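Local coordinates for protein mandelate racemase/muconate lactonizing enzyme (Roseovarius nubinhibens, PDB 2QDD) that is of unknown function but belongs to the magnesium-dependent mandelate racemase/muconate lactonizing enzyme family of the enolase superfamily, and is probably an enzyme, at residues A[229-232]-A[233-237]; A[200-203]-A[204-207]; A[90-93]-A[94-98]. All coordinates share one frame; numbering follows the deposited sequence.

Contact 1 (A[229-232]-A[233-237])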
loop_
_atom_site.group_PDB
_atom_site.type_symbol
_atom_site.label_atom_id
_atom_site.label_comp_id
_atom_site.label_asym_id
_atom_site.label_seq_id
_atom_site.Cartn_x
_atom_site.Cartn_y
_atom_site.Cartn_z
ATOM N N CYS A 229 7.263 -11.439 13.126
ATOM C CA CYS A 229 6.177 -11.294 14.094
ATOM C C CYS A 229 4.913 -10.660 13.500
ATOM O O CYS A 229 3.796 -11.083 13.809
ATOM C CB CYS A 229 6.655 -10.513 15.320
ATOM S SG CYS A 229 7.684 -11.488 16.457
ATOM N N ALA A 230 5.108 -9.661 12.641
ATOM C CA ALA A 230 4.022 -8.993 11.928
ATOM C C ALA A 230 3.341 -9.915 10.913
ATOM O O ALA A 230 2.133 -9.805 10.672
ATOM C CB ALA A 230 4.553 -7.740 11.233
ATOM N N HIS A 231 4.133 -10.809 10.325
ATOM C CA HIS A 231 3.639 -11.860 9.438
ATOM C C HIS A 231 2.671 -12.789 10.162
ATOM O O HIS A 231 1.563 -13.012 9.679
ATOM C CB HIS A 231 4.812 -12.654 8.839
ATOM C CG HIS A 231 4.397 -13.707 7.856
ATOM N ND1 HIS A 231 4.440 -13.506 6.494
ATOM C CD2 HIS A 231 3.939 -14.969 8.038
ATOM C CE1 HIS A 231 4.022 -14.597 5.878
ATOM N NE2 HIS A 231 3.710 -15.498 6.793
ATOM N N VAL A 232 3.102 -13.318 11.309
ATOM C CA VAL A 232 2.281 -14.179 12.174
ATOM C C VAL A 232 0.972 -13.497 12.603
ATOM O O VAL A 232 -0.098 -14.104 12.528
ATOM C CB VAL A 232 3.087 -14.634 13.420
ATOM C CG1 VAL A 232 2.220 -15.382 14.413
ATOM C CG2 VAL A 232 4.265 -15.491 12.999
ATOM N N ALA A 233 1.077 -12.234 13.021
ATOM C CA ALA A 233 -0.052 -11.455 13.537
ATOM C C ALA A 233 -1.195 -11.307 12.542
ATOM O O ALA A 233 -2.357 -11.348 12.932
ATOM C CB ALA A 233 0.422 -10.082 14.008
ATOM N N ARG A 234 -0.853 -11.148 11.259
ATOM C CA ARG A 234 -1.822 -11.109 10.159
ATOM C C ARG A 234 -2.605 -12.411 9.942
ATOM O O ARG A 234 -3.653 -12.407 9.298
ATOM C CB ARG A 234 -1.127 -10.709 8.860
ATOM C CG ARG A 234 -0.824 -9.224 8.772
ATOM C CD ARG A 234 -0.464 -8.799 7.350
ATOM N NE ARG A 234 0.919 -9.131 7.001
ATOM C CZ ARG A 234 1.982 -8.375 7.276
ATOM N NH1 ARG A 234 1.851 -7.217 7.919
ATOM N NH2 ARG A 234 3.190 -8.783 6.908
ATOM N N ARG A 235 -2.091 -13.510 10.487
ATOM C CA ARG A 235 -2.539 -14.850 10.135
ATOM C C ARG A 235 -3.176 -15.602 11.312
ATOM O O ARG A 235 -3.715 -16.695 11.128
ATOM C CB ARG A 235 -1.371 -15.659 9.563
ATOM C CG ARG A 235 -0.768 -15.089 8.273
ATOM C CD ARG A 235 -0.229 -16.198 7.376
ATOM N NE ARG A 235 -1.304 -16.980 6.769
ATOM C CZ ARG A 235 -1.192 -18.238 6.349
ATOM N NH1 ARG A 235 -0.049 -18.901 6.465
ATOM N NH2 ARG A 235 -2.240 -18.839 5.813
ATOM N N VAL A 236 -3.090 -15.029 12.516
ATOM C CA VAL A 236 -3.610 -15.665 13.742
ATOM C C VAL A 236 -4.561 -14.720 14.496
ATOM O O VAL A 236 -4.691 -13.549 14.133
ATOM C CB VAL A 236 -2.457 -16.169 14.687
ATOM C CG1 VAL A 236 -1.456 -17.041 13.926
ATOM C CG2 VAL A 236 -1.736 -15.013 15.358
ATOM N N ALA A 237 -5.206 -15.227 15.546
ATOM C CA ALA A 237 -6.291 -14.512 16.230
ATOM C C ALA A 237 -5.955 -13.980 17.638
ATOM O O ALA A 237 -6.794 -13.326 18.266
ATOM C CB ALA A 237 -7.540 -15.378 16.266
#
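Arg234 lays its guanidinium over the backbone of Ala230: the oxygen Ala230 O stands 3.7 Å from Arg234 CZ, above the centre of the planar group, and the sharp bend at chi3 (-79°) folds the chain back to put it there. The same oxygen takes a weak hydrogen bond from Arg234 N (3.3 Å), one turn further along. The next pair, His231 and Arg235, runs side by side with both chains pointing the same way. Arg235 CD reaches within 4.0 Å of His231 NE2, and imidazole and guanidinium planes stand 80° apart, which rules out a stack. Their shared heading is consistent with a common partner, Glu262 of a second subunit, whose OE2 accepts a hydrogen bond from His231 NE2 and forms a salt bridge with Arg235 NH1. Arg235 NH2 also bonds to the carbonyl oxygens of Val236 and Asn238 of that subunit.

These residues lie on the last turn of helix 226-233 and in the segment that leads to strand 240-242 of the TIM-barrel-like domain. Ala233 N still bonds to Cys229 O (3.1 Å) in the i to i+4 pattern, whereas Arg235 N turns to Val232 O (2.9 Å), an i to i+3 bond with the donor well above the carbonyl plane. Val236 sets CG2 against that same oxygen (3.4 Å from Val232 O), while its CG1 meets Val232 CG1 at 4.1 Å. With an alanine here in place of Val236, CG1 and CG2 are gone, and a gap would probably open beside Val232 and Leu210 of helix 203-210.

Contact 2 (A[200-203]-A[204-207])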
loop_
_atom_site.group_PDB
_atom_site.type_symbol
_atom_site.label_atom_id
_atom_site.label_comp_id
_atom_site.label_asym_id
_atom_site.label_seq_id
_atom_site.Cartn_x
_atom_site.Cartn_y
_atom_site.Cartn_z
ATOM N N ALA A 200 11.409 -18.641 20.025
ATOM C CA ALA A 200 11.719 -20.035 19.701
ATOM C C ALA A 200 10.975 -20.582 18.476
ATOM O O ALA A 200 11.306 -21.659 17.983
ATOM C CB ALA A 200 11.485 -20.928 20.914
ATOM N N TRP A 201 9.977 -19.848 17.989
ATOM C CA TRP A 201 9.243 -20.246 16.793
ATOM C C TRP A 201 9.783 -19.599 15.518
ATOM O O TRP A 201 10.332 -18.493 15.545
ATOM C CB TRP A 201 7.753 -19.945 16.956
ATOM C CG TRP A 201 7.059 -20.825 17.948
ATOM C CD1 TRP A 201 7.492 -22.036 18.424
ATOM C CD2 TRP A 201 5.797 -20.573 18.583
ATOM N NE1 TRP A 201 6.577 -22.547 19.317
ATOM C CE2 TRP A 201 5.531 -21.670 19.436
ATOM C CE3 TRP A 201 4.872 -19.521 18.527
ATOM C CZ2 TRP A 201 4.376 -21.745 20.215
ATOM C CZ3 TRP A 201 3.720 -19.603 19.296
ATOM C CH2 TRP A 201 3.486 -20.703 20.134
ATOM N N THR A 202 9.647 -20.312 14.404
ATOM C CA THR A 202 9.625 -19.688 13.076
ATOM C C THR A 202 8.167 -19.324 12.766
ATOM O O THR A 202 7.260 -19.840 13.438
ATOM C CB THR A 202 10.183 -20.651 12.002
ATOM O OG1 THR A 202 9.591 -21.948 12.162
ATOM C CG2 THR A 202 11.712 -20.742 12.090
ATOM N N PRO A 203 7.926 -18.417 11.788
ATOM C CA PRO A 203 6.541 -18.098 11.403
ATOM C C PRO A 203 5.641 -19.303 11.123
ATOM O O PRO A 203 4.478 -19.289 11.518
ATOM C CB PRO A 203 6.715 -17.251 10.140
ATOM C CG PRO A 203 8.017 -16.586 10.328
ATOM C CD PRO A 203 8.890 -17.606 11.017
ATOM N N ALA A 204 6.191 -20.335 10.484
ATOM C CA ALA A 204 5.464 -21.565 10.157
ATOM C C ALA A 204 4.909 -22.298 11.375
ATOM O O ALA A 204 3.750 -22.719 11.381
ATOM C CB ALA A 204 6.364 -22.491 9.379
ATOM N N ILE A 205 5.744 -22.457 12.397
ATOM C CA ILE A 205 5.347 -23.139 13.629
ATOM C C ILE A 205 4.328 -22.295 14.390
ATOM O O ILE A 205 3.313 -22.818 14.836
ATOM C CB ILE A 205 6.573 -23.503 14.523
ATOM C CG1 ILE A 205 7.466 -24.528 13.813
ATOM C CG2 ILE A 205 6.125 -24.088 15.859
ATOM C CD1 ILE A 205 8.925 -24.510 14.270
ATOM N N ALA A 206 4.586 -20.991 14.497
ATOM C CA ALA A 206 3.642 -20.047 15.115
ATOM C C ALA A 206 2.241 -20.097 14.504
ATOM O O ALA A 206 1.252 -20.221 15.227
ATOM C CB ALA A 206 4.187 -18.637 15.063
ATOM N N VAL A 207 2.170 -20.022 13.176
ATOM C CA VAL A 207 0.897 -20.104 12.450
ATOM C C VAL A 207 0.188 -21.437 12.724
ATOM O O VAL A 207 -1.012 -21.454 12.990
ATOM C CB VAL A 207 1.096 -19.835 10.930
ATOM C CG1 VAL A 207 -0.146 -20.191 10.124
ATOM C CG2 VAL A 207 1.460 -18.373 10.701
#
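Ile205 presses its CG2 methyl onto the indole of Trp201, the clearest side-chain interaction between 200-203 and 204-207. CG2 lies 3.9 Å from the centroid of the Trp201 five-membered ring and 25° off its normal, so this is a CH-pi contact over the face, with Trp201 CD1 as the nearest ring atom at 3.6 Å. The other branch of Ile205, with CG1 anti to the carbonyl carbon (chi1 -65°), carries CD1 to 3.4 Å from Thr202 OG1. Ala206 CB meets the six-membered part of the indole obliquely, 3.6 Å from Trp201 CE3.

The first turn of helix 203-210 brings Ile205 and Ala206 round to the loop residues Trp201 and Thr202. Thr202 occupies the N-cap position; Ala206 N donates to Thr202 O at 3.1 Å with an N-H...O angle of 178°, essentially straight, and Val207 N follows to Pro203 O at 2.9 Å. Pro203, the first helical residue, has no N-H to offer and so leaves no donor there in need of a partner.

Further out, Trp201 NE1 donates to Asp176 OD2, a bond that probably limits rotation of the indole, which also touches Pro222. Trp201, on the loop after barrel strand 192-196, lies about 9 Å, side chain to side chain, from Glu220, a magnesium-binding residue whose metal is absent from this chain. Thr202 also packs on Gln290 of a second subunit.

Because Thr202 OG1 makes no capping bond and, buried beside Ile205, has no partner in the model, the helix start is probably held mainly by its main-chain bonds and the apolar cover of Trp201.

Contact 3 (A[90-93]-A[94-98])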
loop_
_atom_site.group_PDB
_atom_site.type_symbol
_atom_site.label_atom_id
_atom_site.label_comp_id
_atom_site.label_asym_id
_atom_site.label_seq_id
_atom_site.Cartn_x
_atom_site.Cartn_y
_atom_site.Cartn_z
ATOM N N ASN A 90 21.813 12.415 27.635
ATOM C CA ASN A 90 21.514 11.384 26.636
ATOM C C ASN A 90 22.078 11.656 25.247
ATOM O O ASN A 90 22.639 10.754 24.618
ATOM C CB ASN A 90 20.013 11.121 26.562
ATOM C CG ASN A 90 19.525 10.251 27.701
ATOM O OD1 ASN A 90 19.502 9.026 27.594
ATOM N ND2 ASN A 90 19.148 10.881 28.807
ATOM N N ARG A 91 21.939 12.901 24.794
ATOM C CA ARG A 91 22.539 13.380 23.546
ATOM C C ARG A 91 24.055 13.214 23.475
ATOM O O ARG A 91 24.573 12.721 22.476
ATOM C CB ARG A 91 22.161 14.841 23.286
ATOM C CG ARG A 91 20.746 15.015 22.770
ATOM C CD ARG A 91 20.510 16.415 22.230
ATOM N NE ARG A 91 20.358 17.425 23.281
ATOM C CZ ARG A 91 19.233 17.678 23.953
ATOM N NH1 ARG A 91 18.118 16.988 23.716
ATOM N NH2 ARG A 91 19.227 18.632 24.880
ATOM N N VAL A 92 24.749 13.630 24.533
ATOM C CA VAL A 92 26.199 13.444 24.658
ATOM C C VAL A 92 26.608 11.970 24.570
ATOM O O VAL A 92 27.478 11.622 23.768
ATOM C CB VAL A 92 26.752 14.119 25.947
ATOM C CG1 VAL A 92 28.209 13.726 26.195
ATOM C CG2 VAL A 92 26.620 15.646 25.844
ATOM N N MET A 93 25.964 11.112 25.370
ATOM C CA MET A 93 26.171 9.661 25.301
ATOM C C MET A 93 25.967 9.077 23.895
ATOM O O MET A 93 26.764 8.251 23.448
ATOM C CB MET A 93 25.265 8.922 26.293
ATOM C CG MET A 93 25.567 9.167 27.767
ATOM S SD MET A 93 24.824 7.909 28.829
ATOM C CE MET A 93 23.085 8.347 28.766
ATOM N N ASP A 94 24.909 9.514 23.210
ATOM C CA ASP A 94 24.604 9.047 21.847
ATOM C C ASP A 94 25.597 9.572 20.808
ATOM O O ASP A 94 25.873 8.903 19.817
ATOM C CB ASP A 94 23.179 9.440 21.439
ATOM C CG ASP A 94 22.106 8.629 22.165
ATOM O OD1 ASP A 94 22.396 7.528 22.678
ATOM O OD2 ASP A 94 20.951 9.098 22.211
ATOM N N LEU A 95 26.112 10.773 21.047
ATOM C CA LEU A 95 27.167 11.372 20.231
ATOM C C LEU A 95 28.490 10.622 20.380
ATOM O O LEU A 95 29.204 10.403 19.399
ATOM C CB LEU A 95 27.367 12.837 20.633
ATOM C CG LEU A 95 27.362 13.896 19.535
ATOM C CD1 LEU A 95 26.833 15.217 20.084
ATOM C CD2 LEU A 95 28.755 14.071 18.948
ATOM N N GLN A 96 28.809 10.229 21.612
ATOM C CA GLN A 96 30.150 9.759 21.940
ATOM C C GLN A 96 30.277 8.250 21.829
ATOM O O GLN A 96 31.376 7.727 21.660
ATOM C CB GLN A 96 30.582 10.237 23.333
ATOM C CG GLN A 96 30.787 11.760 23.466
ATOM C CD GLN A 96 31.828 12.340 22.510
ATOM O OE1 GLN A 96 32.768 11.662 22.093
ATOM N NE2 GLN A 96 31.662 13.608 22.168
ATOM N N LEU A 97 29.149 7.555 21.927
ATOM C CA LEU A 97 29.107 6.121 21.689
ATOM C C LEU A 97 27.729 5.729 21.147
ATOM O O LEU A 97 26.813 5.504 21.922
ATOM C CB LEU A 97 29.431 5.361 22.984
ATOM C CG LEU A 97 29.494 3.832 22.950
ATOM C CD1 LEU A 97 30.679 3.345 22.135
ATOM C CD2 LEU A 97 29.538 3.282 24.359
ATOM N N PRO A 98 27.575 5.665 19.809
ATOM C CA PRO A 98 26.314 5.182 19.233
ATOM C C PRO A 98 25.943 3.759 19.671
ATOM O O PRO A 98 26.827 2.970 20.023
ATOM C CB PRO A 98 26.566 5.241 17.722
ATOM C CG PRO A 98 27.690 6.227 17.552
ATOM C CD PRO A 98 28.543 6.064 18.768
#
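Met93 O is gripped by two backbone donors: Leu97 N at 2.9 Å, and Gln96 N through a weak bond of 3.4 Å. Gln96 N is itself shared, since its stronger bond goes to Val92 O at 2.9 Å, and its hydrogen is therefore split between consecutive carbonyls in the last turn of helix 86-96. Leu97 is the first residue to leave helical backbone angles, yet its N-H still closes the i to i+4 pattern before the chain turns off.

The side chains lie back along this turn. Gln96 rests its CG 3.3 Å from Val92 O, and the chain bends at chi2 (-58°) just beyond this carbon; the same CG touches Val92 CG1 at 4.2 Å. Leu95 keeps its CB over the preceding turn, 3.3 Å from Arg91 O. On another side of the helix the carboxylate of Asp94 folds toward the carbonyl of Asn90. Asp94 OD2 and Asn90 O are both acceptors and stand 3.4 Å apart, so they cannot bond to one another, although Asp94 N does bond to Asn90 O (2.9 Å).

That proximity is probably offset by partners outside the helix: Asp94 OD1 forms a salt bridge with Lys104 of helix 101-119, and OD2 one with Arg276 of helix 274-287. The carboxylate thus joins the N-terminal domain, to which helices 86-96 and 101-119 belong, to a helix of the barrel domain. Lys104 NZ also donates to Leu97 O. With two cationic partners, one on each oxygen, Asp94 is likely to stay ionised; the two bridges probably restrict its rotation, and Lys104 links the carboxylate to the backbone just past the helix end.

From the N terminus, contact 3 comes first, completing the last turn of helix 86-96 in the N-terminal domain; contact 2 then opens helix 203-210 after barrel strand 192-196, and contact 1, after strand 218-220, ends helix 226-233 and leads into strand 240-242. None nests or crosses another: each is a local turn, closed before the following one begins. Contacts 1 and 2 have centres 10 Å apart and touch directly, with Val232 CG2 3.8 Å from Ala206 CB, so neighbouring barrel helices pack there, and both meet a second subunit. Contact 3 stands apart, its nearest atoms about 24 Å from contact 1 and about 27 Å from contact 2.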